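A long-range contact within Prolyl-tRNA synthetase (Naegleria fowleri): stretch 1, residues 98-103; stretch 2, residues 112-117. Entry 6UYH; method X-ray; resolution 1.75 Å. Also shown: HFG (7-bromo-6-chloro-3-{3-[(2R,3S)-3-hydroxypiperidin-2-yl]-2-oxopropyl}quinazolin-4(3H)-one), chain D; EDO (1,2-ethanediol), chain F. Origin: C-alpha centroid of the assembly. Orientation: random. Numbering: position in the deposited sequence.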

# COMPACT_ATOMS: atom_id res chain seq x y z
N GLU A 98 -2.02 7.28 -24.32
CA GLU A 98 -1.98 7.49 -22.88
C GLU A 98 -0.90 6.68 -22.16
O GLU A 98 -0.74 6.84 -20.95
CB GLU A 98 -3.34 7.16 -22.24
CG GLU A 98 -4.49 8.05 -22.64
CD GLU A 98 -5.74 7.83 -21.78
OE1 GLU A 98 -6.68 8.64 -21.87
OE2 GLU A 98 -5.78 6.85 -20.99
N VAL A 99 -0.16 5.83 -22.87
CA VAL A 99 0.85 4.98 -22.24
C VAL A 99 2.14 5.77 -22.02
O VAL A 99 2.66 6.39 -22.95
CB VAL A 99 1.14 3.74 -23.12
CG1 VAL A 99 2.11 2.83 -22.41
CG2 VAL A 99 -0.15 3.01 -23.50
N ALA A 100 2.68 5.70 -20.80
CA ALA A 100 3.96 6.31 -20.48
C ALA A 100 5.08 5.30 -20.68
O ALA A 100 4.97 4.16 -20.20
CB ALA A 100 3.96 6.83 -19.04
N TRP A 101 6.14 5.70 -21.38
CA TRP A 101 7.22 4.79 -21.77
C TRP A 101 8.53 5.16 -21.10
O TRP A 101 9.00 6.29 -21.21
CB TRP A 101 7.41 4.79 -23.28
CG TRP A 101 6.30 4.10 -23.99
CD1 TRP A 101 5.19 4.68 -24.53
CD2 TRP A 101 6.17 2.70 -24.20
NE1 TRP A 101 4.38 3.72 -25.08
CE2 TRP A 101 4.96 2.49 -24.89
CE3 TRP A 101 6.97 1.59 -23.88
CZ2 TRP A 101 4.52 1.23 -25.27
CZ3 TRP A 101 6.53 0.33 -24.26
CH2 TRP A 101 5.31 0.16 -24.95
N VAL A 102 9.15 4.17 -20.46
CA VAL A 102 10.52 4.29 -19.97
C VAL A 102 11.45 3.95 -21.13
O VAL A 102 11.35 2.86 -21.71
CB VAL A 102 10.77 3.35 -18.78
CG1 VAL A 102 12.24 3.41 -18.36
CG2 VAL A 102 9.85 3.70 -17.63
N THR A 103 12.33 4.88 -21.49
CA THR A 103 13.20 4.65 -22.64
C THR A 103 14.68 4.86 -22.35
O THR A 103 15.50 4.64 -23.25
CB THR A 103 12.81 5.54 -23.82
OG1 THR A 103 13.27 6.88 -23.58
CG2 THR A 103 11.30 5.55 -24.02
N GLU A 112 15.35 -1.91 -25.01
CA GLU A 112 13.94 -2.30 -24.97
C GLU A 112 13.14 -1.34 -24.08
O GLU A 112 13.16 -1.48 -22.85
CB GLU A 112 13.79 -3.73 -24.47
CG GLU A 112 12.35 -4.22 -24.48
CD GLU A 112 12.17 -5.58 -23.83
OE1 GLU A 112 11.02 -5.91 -23.50
OE2 GLU A 112 13.17 -6.31 -23.65
N PRO A 113 12.46 -0.36 -24.67
CA PRO A 113 11.53 0.46 -23.88
C PRO A 113 10.44 -0.39 -23.24
O PRO A 113 9.95 -1.36 -23.83
CB PRO A 113 10.95 1.43 -24.91
CG PRO A 113 12.00 1.53 -25.96
CD PRO A 113 12.63 0.16 -26.04
N ILE A 114 10.06 -0.02 -22.03
CA ILE A 114 9.00 -0.69 -21.29
C ILE A 114 8.02 0.36 -20.81
O ILE A 114 8.38 1.53 -20.64
CB ILE A 114 9.55 -1.52 -20.11
CG1 ILE A 114 10.39 -0.63 -19.20
CG2 ILE A 114 10.36 -2.73 -20.61
CD1 ILE A 114 10.96 -1.37 -18.02
N ALA A 115 6.78 -0.05 -20.59
CA ALA A 115 5.72 0.88 -20.24
C ALA A 115 5.36 0.80 -18.76
O ALA A 115 5.64 -0.18 -18.07
CB ALA A 115 4.48 0.61 -21.11
N LEU A 116 4.74 1.87 -18.28
CA LEU A 116 4.20 1.91 -16.92
C LEU A 116 2.75 1.44 -16.93
O LEU A 116 1.97 1.82 -17.81
CB LEU A 116 4.29 3.32 -16.34
CG LEU A 116 5.66 3.99 -16.39
CD1 LEU A 116 5.57 5.38 -15.83
CD2 LEU A 116 6.72 3.16 -15.65
N ARG A 117 2.42 0.62 -15.94
CA ARG A 117 1.11 0.04 -15.65
C ARG A 117 -0.02 1.04 -15.83
O ARG A 117 -0.13 1.99 -15.05
CB ARG A 117 1.12 -0.48 -14.20
CG ARG A 117 -0.22 -0.94 -13.65
CD ARG A 117 -0.01 -1.63 -12.30
NE ARG A 117 0.71 -0.78 -11.36
CZ ARG A 117 1.55 -1.22 -10.43
NH1 ARG A 117 1.81 -2.51 -10.30
NH2 ARG A 117 2.14 -0.36 -9.62
O4' HFG D . -8.53 -0.42 -16.96
C21 HFG D . -9.51 -0.71 -17.61
C3' HFG D . -10.37 -1.90 -17.28
C2' HFG D . -10.35 -2.35 -15.81
N1' HFG D . -9.04 -2.88 -15.40
C6' HFG D . -9.08 -3.44 -14.05
C5' HFG D . -9.50 -2.42 -13.02
C4' HFG D . -10.83 -1.78 -13.42
C39 HFG D . -10.77 -1.25 -14.84
O7' HFG D . -12.05 -0.73 -15.22
C1' HFG D . -9.92 0.12 -18.84
N3 HFG D . -8.80 0.88 -19.39
C4 HFG D . -7.78 0.18 -20.01
O11 HFG D . -7.84 -1.03 -20.13
C10 HFG D . -6.65 1.01 -20.43
C5 HFG D . -5.56 0.44 -21.08
C2 HFG D . -8.73 2.24 -19.21
N1 HFG D . -7.76 3.01 -19.55
C9 HFG D . -6.67 2.39 -20.16
C8 HFG D . -5.57 3.17 -20.50
C7 HFG D . -4.48 2.58 -21.12
BR1 HFG D . -2.96 3.66 -21.46
C6 HFG D . -4.49 1.24 -21.44
CL1 HFG D . -3.18 0.53 -22.33
C1 EDO F . 18.32 -2.71 -21.80
O1 EDO F . 17.03 -2.65 -22.44
C2 EDO F . 18.13 -2.53 -20.29
O2 EDO F . 19.31 -2.04 -19.64
O HOH W 1 1.18 4.23 -18.78

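Residues 100-103 and 113-116 form two antiparallel strands whose N-to-C directions differ by 145° and whose axes approach to 4.6 Å. The register follows from the CA spacings: Trp 101 and Ala 115 lie 4.5 Å apart, CA to CA, as a non-hydrogen-bonded pair, whereas the CA atoms of Val 102 and Ile 114 stand 5.4 Å apart as a hydrogen-bonded pair. At the latter, Val 102 N donates to Ile 114 O (2.8 Å, 151°) and Ile 114 N returns a longer bond to Val 102 O (3.2 Å, 151°). Leu 116 N to Ala 100 O (3.0 Å, 163°) is the straightest of the three. The other side of this same pair is closed by a water, which accepts from Ala 100 N (2.9 Å) and donates to Leu 116 O (2.7 Å), bridging backbone groups that lie too far apart to bond directly.

Shape matching is clearest on the face carrying Trp 101 and Ala 115. The small methyl of Ala 115 leaves room for the indole to lean across the neighbouring strand: Ala 115 CB sits 3.8 Å from the centroid of the six-membered ring, only 11° off its normal, a CH-pi contact over the ring face. Val 99 adds a second wall to this methyl, with its CG1 3.5 Å from Ala 115 CB. Pro 113 O lies at the ring edge, 3.8 Å from Trp 101 CZ3, and Pro 113 CB lies 4.1 Å from Trp 101 CE3.

On the face carrying Val 102 and Ile 114, branched aliphatic groups interlock. Val 102 CB meets Ile 114 CG1 at 4.0 Å, while Val 102 CG2 reaches Leu 116 CD2 at 3.7 Å. The other Leu 116 methyl, CD1, packs 3.9 Å from Ala 100 CB, so the leucine fork touches both residues. Altogether the stretches bury 428 Å², counting both sides.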